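Local coordinates for ornithine carbamoyltransferase (Giardia intestinalis, PDB 3GRF), which probably catalyses the transfer of a carbamoyl group to ornithine, as expected of an ornithine carbamoyltransferase linked to arginine degradation, at residues V265-F279 and E290-C303. Residues are numbered along the deposited sequence; the frame is centred on the assembly and turned at random.
Sequences VDDAVMAVTSKRSIF and EQTASVIDGPKSVC
The ring of F279 fills a hollow made by Q291, V295, I296 and C303. V295 CG1 sits over one ring face, 3.6 Å from the F279 centroid, in a CH-pi contact. F279 CZ meets Q291 CG at 3.4 Å. C303 SG approaches the ring obliquely, and S301 OG lies at its edge. CG of F279 is anti to the backbone N (chi1 167°), which turns the ring against V295 and I296 of helix 293-296.

V295 is itself a knob. Its CG1 also touches M270 CG and V265 CG1, while CG2 rests against V265 O and the backbone of D266.

The long side chain of K300 runs past M270 in the opposite direction, with K300 CD tight against M270 CE at 3.4 Å. The K300 chain is extended and then bends at chi4 (-70°). This brings K300 NZ into the S274-S277 turn, where it donates a 2.6 Å hydrogen bond to S277 OG, with weak bonds to S274 O and S277 O.

Backbone bonds close both ends. V265 N donates to E290 O, and T292 N to V265 O. F279 N donates to K300 O, and V302 N to F279 O at 2.9 Å. S294 OG donates a 2.6 Å hydrogen bond to D267 OD1, from above the carboxylate plane.

Strand 278-281 is the outermost strand, within this chain, of the parallel five-stranded sheet. Two short helices and their loops pack beside it, in the Rossmann-like Asp/Orn-binding domain of the carbamoyltransferase family.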
loop_
_atom_site.group_PDB
_atom_site.type_symbol
_atom_site.label_atom_id
_atom_site.label_comp_id
_atom_site.label_asym_id
_atom_site.label_seq_id
_atom_site.Cartn_x
_atom_site.Cartn_y
_atom_site.Cartn_z
ATOM N N VAL A 265 21.195 27.794 14.490
ATOM C CA VAL A 265 22.435 27.706 13.711
ATOM C C VAL A 265 22.429 28.778 12.597
ATOM O O VAL A 265 21.753 28.628 11.596
ATOM C CB VAL A 265 22.759 26.262 13.176
ATOM C CG1 VAL A 265 24.044 26.268 12.453
ATOM C CG2 VAL A 265 22.823 25.223 14.319
ATOM N N ASP A 266 23.162 29.872 12.813
ATOM C CA ASP A 266 23.311 30.952 11.812
ATOM C C ASP A 266 24.729 31.022 11.189
ATOM O O ASP A 266 25.555 30.111 11.376
ATOM C CB ASP A 266 22.870 32.317 12.419
ATOM C CG ASP A 266 23.714 32.743 13.642
ATOM O OD1 ASP A 266 23.331 33.698 14.295
ATOM O OD2 ASP A 266 24.767 32.161 13.963
ATOM N N ASP A 267 25.010 32.098 10.452
ATOM C CA ASP A 267 26.281 32.240 9.735
ATOM C C ASP A 267 27.433 32.386 10.748
ATOM O O ASP A 267 28.538 31.883 10.510
ATOM C CB ASP A 267 26.258 33.466 8.800
ATOM C CG ASP A 267 25.435 33.263 7.503
ATOM O OD1 ASP A 267 25.043 32.144 7.134
ATOM O OD2 ASP A 267 25.204 34.274 6.803
ATOM N N ALA A 268 27.188 33.083 11.868
ATOM C CA ALA A 268 28.238 33.285 12.884
ATOM C C ALA A 268 28.548 31.981 13.598
ATOM O O ALA A 268 29.679 31.750 14.033
ATOM C CB ALA A 268 27.806 34.320 13.920
ATOM N N VAL A 269 27.537 31.140 13.740
ATOM C CA VAL A 269 27.746 29.813 14.310
ATOM C C VAL A 269 28.621 28.999 13.346
ATOM O O VAL A 269 29.637 28.455 13.761
ATOM C CB VAL A 269 26.389 29.087 14.690
ATOM C CG1 VAL A 269 26.599 27.607 14.926
ATOM C CG2 VAL A 269 25.781 29.682 15.963
ATOM N N MET A 270 28.240 28.923 12.066
ATOM C CA MET A 270 29.000 28.141 11.077
ATOM C C MET A 270 30.424 28.681 10.821
ATOM O O MET A 270 31.355 27.898 10.549
ATOM C CB MET A 270 28.226 27.988 9.757
ATOM C CG MET A 270 26.911 27.214 9.893
ATOM S SD MET A 270 27.121 25.490 10.470
ATOM C CE MET A 270 27.728 24.719 8.901
ATOM N N ALA A 271 30.581 30.006 10.938
ATOM C CA ALA A 271 31.892 30.670 10.848
ATOM C C ALA A 271 32.908 30.261 11.909
ATOM O O ALA A 271 34.084 30.539 11.762
ATOM C CB ALA A 271 31.738 32.215 10.804
ATOM N N VAL A 272 32.459 29.582 12.983
ATOM C CA VAL A 272 33.442 29.168 13.982
ATOM C C VAL A 272 33.871 27.719 13.834
ATOM O O VAL A 272 34.754 27.238 14.533
ATOM C CB VAL A 272 32.970 29.434 15.427
ATOM C CG1 VAL A 272 32.701 30.922 15.634
ATOM C CG2 VAL A 272 31.726 28.630 15.761
ATOM N N THR A 273 33.240 27.000 12.889
ATOM C CA THR A 273 33.536 25.579 12.704
ATOM C C THR A 273 34.770 25.357 11.817
ATOM O O THR A 273 35.390 26.312 11.340
ATOM C CB THR A 273 32.324 24.838 12.183
ATOM O OG1 THR A 273 32.083 25.199 10.820
ATOM C CG2 THR A 273 31.113 25.163 13.032
ATOM N N SER A 274 35.148 24.107 11.605
ATOM C CA SER A 274 36.291 23.808 10.756
ATOM C C SER A 274 36.035 24.235 9.315
ATOM O O SER A 274 34.881 24.449 8.922
ATOM C CB SER A 274 36.613 22.312 10.826
ATOM O OG SER A 274 35.825 21.566 9.915
ATOM N N LYS A 275 37.103 24.350 8.536
ATOM C CA LYS A 275 36.963 24.710 7.151
ATOM C C LYS A 275 36.271 23.595 6.359
ATOM O O LYS A 275 35.583 23.875 5.369
ATOM C CB LYS A 275 38.332 25.072 6.554
ATOM C CG LYS A 275 38.371 26.427 5.848
ATOM C CD LYS A 275 38.706 27.581 6.810
ATOM C CE LYS A 275 39.160 28.833 6.041
ATOM N NZ LYS A 275 40.597 28.748 5.589
ATOM N N ARG A 276 36.463 22.343 6.790
ATOM C CA ARG A 276 35.822 21.156 6.176
ATOM C C ARG A 276 34.358 20.919 6.641
ATOM O O ARG A 276 33.681 20.022 6.152
ATOM C CB ARG A 276 36.668 19.906 6.483
ATOM C CG ARG A 276 36.375 19.311 7.855
ATOM C CD ARG A 276 37.584 18.899 8.662
ATOM N NE ARG A 276 38.063 17.575 8.336
ATOM C CZ ARG A 276 38.512 16.658 9.202
ATOM N NH1 ARG A 276 38.536 16.844 10.519
ATOM N NH2 ARG A 276 38.925 15.501 8.729
ATOM N N SER A 277 33.861 21.709 7.605
ATOM C CA SER A 277 32.604 21.363 8.271
ATOM C C SER A 277 31.462 21.131 7.310
ATOM O O SER A 277 31.473 21.583 6.148
ATOM C CB SER A 277 32.212 22.401 9.335
ATOM O OG SER A 277 32.036 23.678 8.758
ATOM N N ILE A 278 30.478 20.374 7.776
ATOM C CA ILE A 278 29.263 20.222 7.016
ATOM C C ILE A 278 28.123 20.527 7.977
ATOM O O ILE A 278 28.315 20.474 9.178
ATOM C CB ILE A 278 29.132 18.830 6.332
ATOM C CG1 ILE A 278 28.957 17.710 7.352
ATOM C CG2 ILE A 278 30.333 18.536 5.370
ATOM C CD1 ILE A 278 28.758 16.320 6.704
ATOM N N PHE A 279 26.962 20.846 7.436
ATOM C CA PHE A 279 25.756 21.134 8.223
ATOM C C PHE A 279 24.675 20.039 7.893
ATOM O O PHE A 279 24.467 19.686 6.720
ATOM C CB PHE A 279 25.230 22.544 7.900
ATOM C CG PHE A 279 23.880 22.769 8.416
ATOM C CD1 PHE A 279 23.709 23.108 9.772
ATOM C CD2 PHE A 279 22.770 22.556 7.605
ATOM C CE1 PHE A 279 22.408 23.243 10.306
ATOM C CE2 PHE A 279 21.451 22.700 8.123
ATOM C CZ PHE A 279 21.279 23.027 9.464
ATOM N N GLU A 290 15.337 26.573 13.783
ATOM C CA GLU A 290 16.565 25.901 14.239
ATOM C C GLU A 290 17.793 26.321 13.421
ATOM O O GLU A 290 18.937 26.245 13.907
ATOM C CB GLU A 290 16.382 24.380 14.243
ATOM C CG GLU A 290 16.188 23.753 12.859
ATOM C CD GLU A 290 14.749 23.735 12.372
ATOM O OE1 GLU A 290 14.506 23.210 11.271
ATOM O OE2 GLU A 290 13.838 24.204 13.079
ATOM N N GLN A 291 17.557 26.799 12.197
ATOM C CA GLN A 291 18.648 27.408 11.414
ATOM C C GLN A 291 18.163 28.477 10.435
ATOM O O GLN A 291 16.978 28.548 10.161
ATOM C CB GLN A 291 19.467 26.349 10.697
ATOM C CG GLN A 291 18.677 25.073 10.425
ATOM C CD GLN A 291 17.899 25.201 9.200
ATOM O OE1 GLN A 291 16.698 24.908 9.140
ATOM N NE2 GLN A 291 18.562 25.711 8.194
ATOM N N THR A 292 19.077 29.324 9.962
ATOM C CA THR A 292 18.769 30.300 8.926
ATOM C C THR A 292 18.743 29.656 7.569
ATOM O O THR A 292 19.343 28.606 7.381
ATOM C CB THR A 292 19.748 31.493 8.915
ATOM O OG1 THR A 292 21.072 31.065 8.568
ATOM C CG2 THR A 292 19.783 32.202 10.272
ATOM N N ALA A 293 18.028 30.292 6.638
ATOM C CA ALA A 293 17.899 29.796 5.293
ATOM C C ALA A 293 19.283 29.802 4.618
ATOM O O ALA A 293 19.619 28.885 3.870
ATOM C CB ALA A 293 16.846 30.631 4.501
ATOM N N SER A 294 20.125 30.771 4.968
ATOM C CA SER A 294 21.501 30.846 4.459
ATOM C C SER A 294 22.389 29.648 4.832
ATOM O O SER A 294 23.352 29.372 4.144
ATOM C CB SER A 294 22.197 32.110 4.935
ATOM O OG SER A 294 22.560 31.993 6.293
ATOM N N VAL A 295 22.082 28.961 5.928
ATOM C CA VAL A 295 22.884 27.783 6.349
ATOM C C VAL A 295 22.334 26.577 5.605
ATOM O O VAL A 295 23.063 25.884 4.914
ATOM C CB VAL A 295 22.882 27.580 7.895
ATOM C CG1 VAL A 295 23.609 26.290 8.307
ATOM C CG2 VAL A 295 23.522 28.818 8.603
ATOM N N ILE A 296 21.039 26.344 5.723
ATOM C CA ILE A 296 20.467 25.160 5.068
ATOM C C ILE A 296 20.541 25.180 3.558
ATOM O O ILE A 296 20.642 24.124 2.931
ATOM C CB ILE A 296 19.021 24.816 5.561
ATOM C CG1 ILE A 296 18.493 23.517 4.900
ATOM C CG2 ILE A 296 18.060 26.022 5.405
ATOM C CD1 ILE A 296 17.512 22.705 5.758
ATOM N N ASP A 297 20.497 26.375 2.978
ATOM C CA ASP A 297 20.555 26.523 1.522
ATOM C C ASP A 297 21.952 26.957 1.106
ATOM O O ASP A 297 22.238 27.137 -0.082
ATOM C CB ASP A 297 19.504 27.525 1.035
ATOM C CG ASP A 297 18.090 27.118 1.409
ATOM O OD1 ASP A 297 17.745 25.909 1.415
ATOM O OD2 ASP A 297 17.302 28.018 1.712
ATOM N N GLY A 298 22.842 27.074 2.079
ATOM C CA GLY A 298 24.181 27.523 1.806
ATOM C C GLY A 298 25.007 26.295 1.499
ATOM O O GLY A 298 24.472 25.180 1.438
ATOM N N PRO A 299 26.323 26.498 1.300
ATOM C CA PRO A 299 27.259 25.494 0.758
ATOM C C PRO A 299 27.752 24.360 1.686
ATOM O O PRO A 299 28.300 23.371 1.197
ATOM C CB PRO A 299 28.435 26.366 0.307
ATOM C CG PRO A 299 28.455 27.488 1.308
ATOM C CD PRO A 299 26.998 27.793 1.574
ATOM N N LYS A 300 27.581 24.504 3.001
ATOM C CA LYS A 300 27.949 23.460 3.986
ATOM C C LYS A 300 26.843 22.412 4.210
ATOM O O LYS A 300 27.107 21.331 4.740
ATOM C CB LYS A 300 28.387 24.088 5.321
ATOM C CG LYS A 300 29.768 24.808 5.262
ATOM C CD LYS A 300 30.147 25.288 6.633
ATOM C CE LYS A 300 31.548 25.878 6.666
ATOM N NZ LYS A 300 32.645 24.853 6.482
ATOM N N SER A 301 25.636 22.715 3.719
ATOM C CA SER A 301 24.447 21.897 3.907
ATOM C C SER A 301 24.472 20.624 3.130
ATOM O O SER A 301 24.577 20.631 1.898
ATOM C CB SER A 301 23.178 22.635 3.533
ATOM O OG SER A 301 22.074 21.767 3.769
ATOM N N VAL A 302 24.377 19.520 3.857
ATOM C CA VAL A 302 24.161 18.223 3.202
ATOM C C VAL A 302 22.739 17.656 3.390
ATOM O O VAL A 302 22.505 16.470 3.160
ATOM C CB VAL A 302 25.264 17.184 3.577
ATOM C CG1 VAL A 302 26.631 17.692 3.150
ATOM C CG2 VAL A 302 25.301 16.934 5.069
ATOM N N CYS A 303 21.772 18.496 3.764
ATOM C CA CYS A 303 20.465 17.983 4.187
ATOM C C CYS A 303 19.718 17.070 3.221
ATOM O O CYS A 303 19.106 16.075 3.649
ATOM C CB CYS A 303 19.539 19.111 4.655
ATOM S SG CYS A 303 20.223 19.926 6.086
#